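Predicted protein (Acinetobacter sp. RUH2624, PDB 4MEA) probably acts as a secreted virulence factor, hydrolysing epoxides as a Cif-type member of the alpha/beta hydrolase fold. Local coordinates at residues 35-40 and 76-81; 88-93 and 113-118. All blocks are in the same frame, centred on the assembly; numbering follows the deposited sequence. Where two conformers were deposited one is given.

Contact 1: 35-40 and 76-81; sequences KGLSSK and PVMLSY
Leu37 lays the fork of its side chain against Leu79, the two leucines meeting at a slant, and its CD1 comes within 4.0 Å of Leu79 CD2. That same CD2 is 4.1 Å from the branch point, Leu37 CG, which shows that the methyl lies over one side of the isobutyl group and does more than graze its end. The second branch of Leu37 turns to a different neighbour: CD2 stands 4.2 Å from the terminal methyl CE of Met78. Leu37 thus divides its two methyls between successive residues of the helix, which explains why it gives up more surface than any other residue in this contact. Both leucines hold CG beside the backbone N (chi1 -59° for Leu37, -69° for Leu79), and in Leu79 this carries CD2 across to the other segment although its CB sets out neither toward nor away from segment 35-40.

Polar atoms contribute little. Lys35 O touches Leu79 CD2 at 4.0 Å, a van der Waals approach, while the lysine side chain itself leads away from the helix. Within the helix, Ser80 N bonds Pro76 O at 3.1 Å.

The contact joins strand 37-44, outermost in the sheet of this chain, to helix 75-81, well away from the centre of the chain. Beneath the helix, Met78 also packs on Val52 of strand 47-54 and on Val87 and Ala89 of strand 87-90. Pro76 and Val77 touch helix 307-323, and Tyr81 touches both that helix and Val87. Helix 75-81 is therefore fitted between the strands at this edge of the sheet and the C-terminal helix.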
loop_
_atom_site.group_PDB
_atom_site.type_symbol
_atom_site.label_atom_id
_atom_site.label_comp_id
_atom_site.label_asym_id
_atom_site.label_seq_id
_atom_site.Cartn_x
_atom_site.Cartn_y
_atom_site.Cartn_z
ATOM N N LYS A 35 21.993 13.619 -30.058
ATOM C CA LYS A 35 22.454 13.420 -31.431
ATOM C C LYS A 35 22.912 11.974 -31.604
ATOM O O LYS A 35 23.646 11.440 -30.763
ATOM C CB LYS A 35 23.610 14.368 -31.768
ATOM C CG LYS A 35 24.083 14.257 -33.213
ATOM C CD LYS A 35 25.458 14.872 -33.410
ATOM C CE LYS A 35 26.539 14.031 -32.746
ATOM N NZ LYS A 35 27.903 14.571 -33.015
ATOM N N GLY A 36 22.468 11.344 -32.685
ATOM C CA GLY A 36 22.755 9.940 -32.922
ATOM C C GLY A 36 21.514 9.085 -32.738
ATOM O O GLY A 36 21.426 7.978 -33.260
ATOM N N LEU A 37 20.540 9.616 -32.006
ATOM C CA LEU A 37 19.331 8.870 -31.680
ATOM C C LEU A 37 18.142 9.386 -32.480
ATOM O O LEU A 37 18.029 10.584 -32.749
ATOM C CB LEU A 37 19.042 8.955 -30.174
ATOM C CG LEU A 37 20.171 8.420 -29.288
ATOM C CD1 LEU A 37 19.845 8.528 -27.787
ATOM C CD2 LEU A 37 20.486 6.984 -29.669
ATOM N N SER A 38 17.257 8.480 -32.869
ATOM C CA SER A 38 16.059 8.878 -33.585
ATOM C C SER A 38 14.823 8.363 -32.868
ATOM O O SER A 38 14.792 7.216 -32.424
ATOM C CB SER A 38 16.095 8.338 -35.017
ATOM O OG SER A 38 17.331 8.659 -35.629
ATOM N N SER A 39 13.813 9.225 -32.767
ATOM C CA SER A 39 12.523 8.879 -32.187
ATOM C C SER A 39 11.576 8.395 -33.280
ATOM O O SER A 39 11.394 9.065 -34.292
ATOM C CB SER A 39 11.928 10.093 -31.477
ATOM O OG SER A 39 10.604 9.839 -31.050
ATOM N N LYS A 40 10.980 7.226 -33.077
ATOM C CA LYS A 40 10.107 6.634 -34.083
ATOM C C LYS A 40 8.930 5.943 -33.428
ATOM O O LYS A 40 8.920 5.740 -32.220
ATOM C CB LYS A 40 10.877 5.603 -34.910
ATOM C CG LYS A 40 12.059 6.162 -35.665
ATOM C CD LYS A 40 12.681 5.091 -36.526
ATOM C CE LYS A 40 13.951 5.588 -37.183
ATOM N NZ LYS A 40 14.479 4.591 -38.159
ATOM N N PRO A 76 21.846 7.411 -21.486
ATOM C CA PRO A 76 23.309 7.444 -21.353
ATOM C C PRO A 76 23.977 6.121 -21.735
ATOM O O PRO A 76 25.078 6.139 -22.288
ATOM C CB PRO A 76 23.536 7.788 -19.872
ATOM C CG PRO A 76 22.225 7.575 -19.200
ATOM C CD PRO A 76 21.158 7.759 -20.230
ATOM N N VAL A 77 23.316 4.996 -21.466
ATOM C CA VAL A 77 23.840 3.689 -21.860
ATOM C C VAL A 77 23.779 3.515 -23.371
ATOM O O VAL A 77 24.703 2.974 -23.986
ATOM C CB VAL A 77 23.055 2.530 -21.203
ATOM C CG1 VAL A 77 23.648 1.178 -21.608
ATOM C CG2 VAL A 77 23.041 2.687 -19.686
ATOM N N MET A 78 22.681 3.977 -23.963
ATOM C CA MET A 78 22.505 3.927 -25.407
ATOM C C MET A 78 23.627 4.682 -26.103
ATOM O O MET A 78 24.204 4.196 -27.074
ATOM C CB MET A 78 21.155 4.525 -25.792
ATOM C CG MET A 78 19.965 3.683 -25.364
ATOM S SD MET A 78 18.400 4.520 -25.653
ATOM C CE MET A 78 18.129 4.307 -27.421
ATOM N N LEU A 79 23.933 5.876 -25.604
ATOM C CA LEU A 79 24.988 6.689 -26.194
ATOM C C LEU A 79 26.345 6.002 -26.065
ATOM O O LEU A 79 27.178 6.060 -26.976
ATOM C CB LEU A 79 25.008 8.087 -25.565
ATOM C CG LEU A 79 23.794 8.960 -25.920
ATOM C CD1 LEU A 79 23.812 10.267 -25.148
ATOM C CD2 LEU A 79 23.758 9.230 -27.408
ATOM N N SER A 80 26.541 5.324 -24.942
ATOM C CA SER A 80 27.790 4.627 -24.662
ATOM C C SER A 80 28.011 3.437 -25.590
ATOM O O SER A 80 29.147 3.085 -25.898
ATOM C CB SER A 80 27.821 4.145 -23.209
ATOM O OG SER A 80 27.823 5.229 -22.303
ATOM N N TYR A 81 26.924 2.813 -26.033
ATOM C CA TYR A 81 27.039 1.584 -26.821
ATOM C C TYR A 81 26.841 1.753 -28.331
ATOM O O TYR A 81 27.205 0.867 -29.111
ATOM C CB TYR A 81 26.066 0.522 -26.301
ATOM C CG TYR A 81 26.377 0.016 -24.905
ATOM C CD1 TYR A 81 27.601 0.277 -24.300
ATOM C CD2 TYR A 81 25.444 -0.727 -24.194
ATOM C CE1 TYR A 81 27.885 -0.193 -23.020
ATOM C CE2 TYR A 81 25.720 -1.203 -22.918
ATOM C CZ TYR A 81 26.939 -0.935 -22.337
ATOM O OH TYR A 81 27.203 -1.412 -21.068
#

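Contact 2: 88-93 and 113-118; sequences IAIDLP and KILIGA
With CG2 anti to the backbone N and CG1 beside it (chi1 -55°), Ile90 offers its gamma methyl to Leu115, whose own CG lies beside the backbone N (chi1 -78°) and carries its fork over to the strand. Ile90 CG2 and Leu115 CD2 meet at 3.9 Å, the two side chains running past one another in opposite senses. The other methyl of the fork, Leu115 CD1, reaches Leu92 CD2 at 4.1 Å, here at an oblique angle. Leu115 therefore spans the end of strand 87-90 and the loop that follows, one methyl on each residue, and loses the most surface of any residue in the contact.

One step further along, Pro93 touches the helix through CG, 4.1 Å from Ile114 CG2, these side chains also sliding by in opposite senses. Leu92 pairs with Leu115 and Pro93 with Ile114, at CA-CA distances of 8.1 and 7.9 Å, so the order of the pairs is reversed along the two segments.

Around these pairs Ile90 also touches Tyr51 and Val62, and Pro93 and Ile114 share Leu49 and Ile101 as neighbours. Asp91 points away from the helix, its carboxylate bonded to Trp71 N and Gln97 N. All five touching residues are buried and meet through carbon alone, consistent with shape fit and burial joining the two segments; the hydrogen bond to Ile114 O comes from Ser44 OG, outside both.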
loop_
_atom_site.group_PDB
_atom_site.type_symbol
_atom_site.label_atom_id
_atom_site.label_comp_id
_atom_site.label_asym_id
_atom_site.label_seq_id
_atom_site.Cartn_x
_atom_site.Cartn_y
_atom_site.Cartn_z
ATOM N N ILE A 88 18.210 0.011 -28.939
ATOM C CA ILE A 88 16.786 0.273 -29.107
ATOM C C ILE A 88 16.123 0.335 -27.740
ATOM O O ILE A 88 16.232 -0.603 -26.955
ATOM C CB ILE A 88 16.119 -0.849 -29.932
ATOM C CG1 ILE A 88 16.785 -0.969 -31.308
ATOM C CG2 ILE A 88 14.619 -0.599 -30.067
ATOM C CD1 ILE A 88 16.502 -2.277 -32.014
ATOM N N ALA A 89 15.458 1.448 -27.442
ATOM C CA ALA A 89 14.731 1.572 -26.181
ATOM C C ALA A 89 13.272 1.868 -26.491
ATOM O O ALA A 89 12.952 2.860 -27.148
ATOM C CB ALA A 89 15.341 2.668 -25.303
ATOM N N ILE A 90 12.394 0.983 -26.032
ATOM C CA ILE A 90 10.977 1.061 -26.351
ATOM C C ILE A 90 10.170 1.486 -25.130
ATOM O O ILE A 90 10.408 0.996 -24.021
ATOM C CB ILE A 90 10.457 -0.322 -26.823
ATOM C CG1 ILE A 90 11.292 -0.833 -28.003
ATOM C CG2 ILE A 90 8.966 -0.251 -27.170
ATOM C CD1 ILE A 90 11.061 -2.316 -28.320
ATOM N N ASP A 91 9.217 2.395 -25.338
ATOM C CA ASP A 91 8.243 2.748 -24.308
ATOM C C ASP A 91 7.230 1.615 -24.128
ATOM O O ASP A 91 6.591 1.195 -25.095
ATOM C CB ASP A 91 7.490 4.028 -24.687
ATOM C CG ASP A 91 8.317 5.276 -24.482
ATOM O OD1 ASP A 91 9.358 5.188 -23.791
ATOM O OD2 ASP A 91 7.917 6.350 -24.998
ATOM N N LEU A 92 7.081 1.121 -22.899
ATOM C CA LEU A 92 6.109 0.051 -22.624
ATOM C C LEU A 92 4.724 0.429 -23.116
ATOM O O LEU A 92 4.330 1.599 -23.056
ATOM C CB LEU A 92 6.029 -0.241 -21.123
ATOM C CG LEU A 92 7.102 -1.133 -20.498
ATOM C CD1 LEU A 92 6.923 -1.201 -18.967
ATOM C CD2 LEU A 92 7.047 -2.533 -21.116
ATOM N N PRO A 93 3.960 -0.565 -23.575
ATOM C CA PRO A 93 2.577 -0.300 -23.982
ATOM C C PRO A 93 1.855 0.576 -22.947
ATOM O O PRO A 93 1.868 0.273 -21.749
ATOM C CB PRO A 93 1.960 -1.699 -24.033
ATOM C CG PRO A 93 3.121 -2.599 -24.386
ATOM C CD PRO A 93 4.306 -1.996 -23.643
ATOM N N LYS A 113 3.863 -10.340 -26.172
ATOM C CA LYS A 113 3.433 -10.539 -27.554
ATOM C C LYS A 113 3.526 -9.234 -28.350
ATOM O O LYS A 113 3.994 -9.219 -29.489
ATOM C CB LYS A 113 2.004 -11.089 -27.625
ATOM C CG LYS A 113 1.618 -11.556 -29.038
ATOM C CD LYS A 113 0.157 -11.965 -29.158
ATOM C CE LYS A 113 -0.691 -10.829 -29.732
ATOM N NZ LYS A 113 -2.104 -11.234 -30.017
ATOM N N ILE A 114 3.073 -8.141 -27.747
ATOM C CA ILE A 114 3.130 -6.840 -28.400
ATOM C C ILE A 114 4.577 -6.412 -28.641
ATOM O O ILE A 114 4.927 -5.947 -29.726
ATOM C CB ILE A 114 2.379 -5.765 -27.578
ATOM C CG1 ILE A 114 0.867 -6.037 -27.605
ATOM C CG2 ILE A 114 2.713 -4.357 -28.100
ATOM C CD1 ILE A 114 0.107 -5.448 -26.426
ATOM N N LEU A 115 5.423 -6.594 -27.632
ATOM C CA LEU A 115 6.824 -6.203 -27.735
ATOM C C LEU A 115 7.622 -7.017 -28.756
ATOM O O LEU A 115 8.359 -6.449 -29.553
ATOM C CB LEU A 115 7.500 -6.275 -26.363
ATOM C CG LEU A 115 7.178 -5.102 -25.435
ATOM C CD1 LEU A 115 7.607 -5.405 -23.995
ATOM C CD2 LEU A 115 7.830 -3.819 -25.949
ATOM N N ILE A 116 7.489 -8.339 -28.730
ATOM C CA ILE A 116 8.308 -9.184 -29.602
ATOM C C ILE A 116 8.070 -8.859 -31.082
ATOM O O ILE A 116 9.006 -8.838 -31.880
ATOM C CB ILE A 116 8.098 -10.695 -29.322
ATOM C CG1 ILE A 116 9.152 -11.533 -30.057
ATOM C CG2 ILE A 116 6.683 -11.135 -29.699
ATOM C CD1 ILE A 116 10.575 -11.165 -29.708
ATOM N N GLY A 117 6.822 -8.569 -31.432
ATOM C CA GLY A 117 6.482 -8.229 -32.799
ATOM C C GLY A 117 7.230 -7.003 -33.286
ATOM O O GLY A 117 7.724 -6.971 -34.414
ATOM N N ALA A 118 7.319 -5.990 -32.430
ATOM C CA ALA A 118 7.974 -4.740 -32.798
ATOM C C ALA A 118 9.478 -4.936 -32.838
ATOM O O ALA A 118 10.153 -4.469 -33.755
ATOM C CB ALA A 118 7.606 -3.634 -31.804
#

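Contacts 1 and 2 follow one another along the chain, helix 75-81 leading into strand 87-90, and their centres lie 17 Å apart. They nevertheless touch: Met78 SD of contact 1 packs on Ala89 CB of contact 2 at 3.6 Å, and Trp71 is a neighbour of both residues. Because the CB atoms of Ala89 and Ile90 project from opposite faces of the sheet, helix 75-81 and helix 108-123 cover its two sides, the layered arrangement of the alpha/beta hydrolase fold. The centre of contact 2 is about 12 Å from the centre of the chain, that of contact 1 about 17 Å. His50 bridges segments 35-40 and 88-93, through NE2 to Ser39 OG and ND1 to Asp91 OD2.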